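Mgp-operon protein 3 (Mycoplasma pneumoniae, PDB 6RJ1) is a surface-exposed immunodominant protein, also known as P40/P90, that probably takes part in cell adhesion, with sugars as likely ligands. Local coordinates at residues K159-T171 with A651-G663. Numbering follows the deposited sequence.
Sequences KTLQDLLVEQPVT and ASLINASPLNSYG
Glu167 OE1 takes two hydrogen bonds from 651-663: Tyr662 OH donates at 2.7 Å to the syn lone pair, and the backbone N of Ala656 reaches the same oxygen at 2.9 Å on the anti side, 22° out of the carboxylate plane. An extended side chain, with CG anti to the backbone N (chi1 -165°), carries the carboxylate to the turn beyond strand 650-654. The carboxylate and phenol planes stand 69° apart. Arg181 and Arg227 form salt bridges with Glu167 OE2, and the phenol oxygen also accepts from Ser657 OG, whose ST turn shapes the loop.

Upstream the chains run as parallel strands. Ile654 straddles Val166, giving its N to Leu165 O at 2.8 Å and taking Glu167 N on its own O at 2.9 Å. Leu164 CD1 packs on Ile654 CD1 at 3.7 Å, while on the other face Leu165 CD2 meets Leu653 CD1. Small Ala656 lets its methyl lie against Gln168 O, and one water joins Ala656 O to Val170 N.

Strand 165-167 is held between strands 650-654 and 229-230. Two arginines and two donors around a buried carboxylate would favour its ionised form, and its two bonds tie the loop after 650-654 to strand 165-167.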
loop_
_atom_site.group_PDB
_atom_site.type_symbol
_atom_site.label_atom_id
_atom_site.label_comp_id
_atom_site.label_asym_id
_atom_site.label_seq_id
_atom_site.Cartn_x
_atom_site.Cartn_y
_atom_site.Cartn_z
ATOM N N LYS A 159 17.586 1.052 16.619
ATOM C CA LYS A 159 18.679 1.578 15.805
ATOM C C LYS A 159 18.214 1.926 14.396
ATOM O O LYS A 159 18.604 2.974 13.878
ATOM C CB LYS A 159 19.875 0.613 15.789
ATOM C CG LYS A 159 20.669 0.626 17.085
ATOM C CD LYS A 159 22.007 -0.072 16.942
ATOM C CE LYS A 159 22.766 -0.125 18.249
ATOM N NZ LYS A 159 22.303 -1.246 19.112
ATOM N N THR A 160 17.334 1.082 13.805
ATOM C CA THR A 160 16.752 1.289 12.470
ATOM C C THR A 160 15.889 2.545 12.460
ATOM O O THR A 160 15.996 3.345 11.531
ATOM C CB THR A 160 15.894 0.076 12.038
ATOM O OG1 THR A 160 16.630 -1.133 12.199
ATOM C CG2 THR A 160 15.375 0.193 10.592
ATOM N N LEU A 161 15.026 2.702 13.486
ATOM C CA LEU A 161 14.098 3.817 13.608
ATOM C C LEU A 161 14.785 5.160 13.794
ATOM O O LEU A 161 14.269 6.180 13.333
ATOM C CB LEU A 161 13.068 3.550 14.708
ATOM C CG LEU A 161 12.152 2.334 14.487
ATOM C CD1 LEU A 161 11.384 1.999 15.740
ATOM C CD2 LEU A 161 11.212 2.529 13.288
ATOM N N GLN A 162 15.976 5.155 14.401
ATOM C CA GLN A 162 16.777 6.358 14.615
ATOM C C GLN A 162 17.227 6.966 13.293
ATOM O O GLN A 162 17.281 8.191 13.171
ATOM C CB GLN A 162 18.006 6.054 15.471
ATOM C CG GLN A 162 17.706 5.871 16.936
ATOM C CD GLN A 162 18.957 6.024 17.752
ATOM O OE1 GLN A 162 19.217 7.082 18.336
ATOM N NE2 GLN A 162 19.754 4.968 17.811
ATOM N N ASP A 163 17.531 6.110 12.304
ATOM C CA ASP A 163 18.007 6.526 10.989
ATOM C C ASP A 163 16.978 6.382 9.884
ATOM O O ASP A 163 17.247 6.794 8.755
ATOM C CB ASP A 163 19.286 5.761 10.625
ATOM C CG ASP A 163 20.558 6.308 11.244
ATOM O OD1 ASP A 163 20.589 7.527 11.569
ATOM O OD2 ASP A 163 21.538 5.525 11.380
ATOM N N LEU A 164 15.802 5.808 10.190
ATOM C CA LEU A 164 14.736 5.599 9.209
ATOM C C LEU A 164 14.256 6.881 8.549
ATOM O O LEU A 164 13.958 7.872 9.221
ATOM C CB LEU A 164 13.556 4.819 9.806
ATOM C CG LEU A 164 12.448 4.409 8.831
ATOM C CD1 LEU A 164 12.863 3.224 7.983
ATOM C CD2 LEU A 164 11.170 4.115 9.567
ATOM N N LEU A 165 14.181 6.824 7.216
ATOM C CA LEU A 165 13.715 7.881 6.329
ATOM C C LEU A 165 12.420 7.421 5.677
ATOM O O LEU A 165 12.363 6.302 5.174
ATOM C CB LEU A 165 14.779 8.117 5.252
ATOM C CG LEU A 165 15.600 9.403 5.301
ATOM C CD1 LEU A 165 16.075 9.727 6.694
ATOM C CD2 LEU A 165 16.782 9.293 4.382
ATOM N N VAL A 166 11.367 8.257 5.723
ATOM C CA VAL A 166 10.081 7.946 5.093
ATOM C C VAL A 166 9.771 9.037 4.063
ATOM O O VAL A 166 9.866 10.227 4.363
ATOM C CB VAL A 166 8.909 7.744 6.101
ATOM C CG1 VAL A 166 7.644 7.251 5.389
ATOM C CG2 VAL A 166 9.289 6.783 7.228
ATOM N N GLU A 167 9.417 8.623 2.847
ATOM C CA GLU A 167 9.067 9.528 1.761
ATOM C C GLU A 167 7.728 10.213 2.053
ATOM O O GLU A 167 6.815 9.568 2.583
ATOM C CB GLU A 167 8.957 8.752 0.442
ATOM C CG GLU A 167 8.963 9.632 -0.800
ATOM C CD GLU A 167 8.450 8.982 -2.070
ATOM O OE1 GLU A 167 8.102 7.779 -2.036
ATOM O OE2 GLU A 167 8.405 9.681 -3.108
ATOM N N GLN A 168 7.595 11.505 1.664
ATOM C CA GLN A 168 6.336 12.229 1.804
ATOM C C GLN A 168 5.252 11.489 0.990
ATOM O O GLN A 168 5.593 10.865 -0.021
ATOM C CB GLN A 168 6.481 13.717 1.420
ATOM C CG GLN A 168 6.747 14.012 -0.049
ATOM C CD GLN A 168 6.902 15.486 -0.317
ATOM O OE1 GLN A 168 7.885 15.922 -0.909
ATOM N NE2 GLN A 168 5.935 16.291 0.106
ATOM N N PRO A 169 3.983 11.415 1.454
ATOM C CA PRO A 169 2.992 10.630 0.704
ATOM C C PRO A 169 2.763 11.094 -0.730
ATOM O O PRO A 169 2.884 12.284 -1.039
ATOM C CB PRO A 169 1.730 10.724 1.568
ATOM C CG PRO A 169 2.202 11.139 2.908
ATOM C CD PRO A 169 3.376 12.023 2.652
ATOM N N VAL A 170 2.491 10.135 -1.617
ATOM C CA VAL A 170 2.204 10.401 -3.021
ATOM C C VAL A 170 0.741 10.840 -3.070
ATOM O O VAL A 170 -0.140 10.122 -2.589
ATOM C CB VAL A 170 2.491 9.179 -3.934
ATOM C CG1 VAL A 170 2.095 9.470 -5.380
ATOM C CG2 VAL A 170 3.953 8.747 -3.855
ATOM N N THR A 171 0.486 12.032 -3.605
ATOM C CA THR A 171 -0.876 12.554 -3.685
ATOM C C THR A 171 -1.450 12.271 -5.076
ATOM O O THR A 171 -0.672 12.027 -6.006
ATOM C CB THR A 171 -0.898 14.063 -3.353
ATOM O OG1 THR A 171 -0.348 14.810 -4.443
ATOM C CG2 THR A 171 -0.204 14.389 -2.036
ATOM N N ALA A 651 21.582 2.553 6.251
ATOM C CA ALA A 651 20.363 2.705 7.042
ATOM C C ALA A 651 19.149 2.361 6.190
ATOM O O ALA A 651 19.315 2.084 5.009
ATOM C CB ALA A 651 20.261 4.122 7.552
ATOM N N SER A 652 17.936 2.353 6.775
ATOM C CA SER A 652 16.700 2.008 6.056
ATOM C C SER A 652 15.914 3.217 5.581
ATOM O O SER A 652 15.859 4.248 6.259
ATOM C CB SER A 652 15.807 1.102 6.898
ATOM O OG SER A 652 16.236 -0.248 6.853
ATOM N N LEU A 653 15.261 3.056 4.425
ATOM C CA LEU A 653 14.456 4.084 3.790
ATOM C C LEU A 653 13.148 3.460 3.256
ATOM O O LEU A 653 13.194 2.456 2.543
ATOM C CB LEU A 653 15.304 4.712 2.661
ATOM C CG LEU A 653 14.657 5.731 1.722
ATOM C CD1 LEU A 653 15.667 6.780 1.329
ATOM C CD2 LEU A 653 14.112 5.058 0.468
ATOM N N ILE A 654 11.997 4.082 3.570
ATOM C CA ILE A 654 10.675 3.645 3.111
ATOM C C ILE A 654 10.074 4.652 2.121
ATOM O O ILE A 654 9.992 5.850 2.413
ATOM C CB ILE A 654 9.707 3.290 4.286
ATOM C CG1 ILE A 654 10.276 2.124 5.162
ATOM C CG2 ILE A 654 8.288 2.967 3.770
ATOM C CD1 ILE A 654 9.682 2.011 6.544
ATOM N N ASN A 655 9.673 4.142 0.943
ATOM C CA ASN A 655 9.025 4.837 -0.155
ATOM C C ASN A 655 7.516 4.755 0.031
ATOM O O ASN A 655 6.993 3.705 0.400
ATOM C CB ASN A 655 9.429 4.200 -1.481
ATOM C CG ASN A 655 10.856 4.493 -1.879
ATOM O OD1 ASN A 655 11.412 5.539 -1.541
ATOM N ND2 ASN A 655 11.463 3.595 -2.644
ATOM N N ALA A 656 6.818 5.860 -0.228
ATOM C CA ALA A 656 5.370 5.951 -0.087
ATOM C C ALA A 656 4.622 5.374 -1.319
ATOM O O ALA A 656 3.541 5.860 -1.673
ATOM C CB ALA A 656 4.980 7.404 0.155
ATOM N N SER A 657 5.181 4.306 -1.936
ATOM C CA SER A 657 4.663 3.665 -3.151
ATOM C C SER A 657 5.156 2.197 -3.311
ATOM O O SER A 657 6.082 1.798 -2.594
ATOM C CB SER A 657 5.098 4.482 -4.367
ATOM O OG SER A 657 6.405 4.125 -4.789
ATOM N N PRO A 658 4.627 1.398 -4.287
ATOM C CA PRO A 658 5.115 0.019 -4.446
ATOM C C PRO A 658 6.479 -0.118 -5.151
ATOM O O PRO A 658 6.904 -1.247 -5.438
ATOM C CB PRO A 658 3.983 -0.671 -5.233
ATOM C CG PRO A 658 2.873 0.312 -5.306
ATOM C CD PRO A 658 3.515 1.646 -5.225
ATOM N N LEU A 659 7.178 1.015 -5.408
ATOM C CA LEU A 659 8.496 1.009 -6.057
ATOM C C LEU A 659 9.675 1.072 -5.103
ATOM O O LEU A 659 9.675 1.882 -4.171
ATOM C CB LEU A 659 8.632 2.122 -7.100
ATOM C CG LEU A 659 7.709 2.068 -8.330
ATOM C CD1 LEU A 659 8.215 2.989 -9.393
ATOM C CD2 LEU A 659 7.557 0.658 -8.888
ATOM N N ASN A 660 10.707 0.248 -5.376
ATOM C CA ASN A 660 11.966 0.228 -4.619
ATOM C C ASN A 660 12.894 1.314 -5.147
ATOM O O ASN A 660 13.486 2.044 -4.358
ATOM C CB ASN A 660 12.660 -1.142 -4.707
ATOM C CG ASN A 660 12.313 -2.082 -3.586
ATOM O OD1 ASN A 660 11.257 -1.979 -2.947
ATOM N ND2 ASN A 660 13.199 -3.028 -3.321
ATOM N N SER A 661 13.009 1.424 -6.486
ATOM C CA SER A 661 13.858 2.411 -7.151
ATOM C C SER A 661 13.042 3.479 -7.870
ATOM O O SER A 661 12.039 3.172 -8.528
ATOM C CB SER A 661 14.812 1.734 -8.130
ATOM O OG SER A 661 15.639 2.677 -8.794
ATOM N N TYR A 662 13.500 4.735 -7.746
ATOM C CA TYR A 662 12.919 5.907 -8.388
ATOM C C TYR A 662 13.885 6.456 -9.427
ATOM O O TYR A 662 13.716 7.591 -9.882
ATOM C CB TYR A 662 12.618 6.980 -7.343
ATOM C CG TYR A 662 11.351 6.749 -6.549
ATOM C CD1 TYR A 662 10.112 6.673 -7.184
ATOM C CD2 TYR A 662 11.374 6.718 -5.160
ATOM C CE1 TYR A 662 8.931 6.534 -6.453
ATOM C CE2 TYR A 662 10.199 6.596 -4.420
ATOM C CZ TYR A 662 8.981 6.506 -5.071
ATOM O OH TYR A 662 7.828 6.373 -4.347
ATOM N N GLY A 663 14.897 5.656 -9.778
ATOM C CA GLY A 663 15.930 6.010 -10.744
ATOM C C GLY A 663 15.333 6.346 -12.090
ATOM O O GLY A 663 14.678 5.503 -12.704
HETATM O O HOH W 1 17.750 2.766 9.507
HETATM O O HOH W 2 1.811 7.553 -0.344
#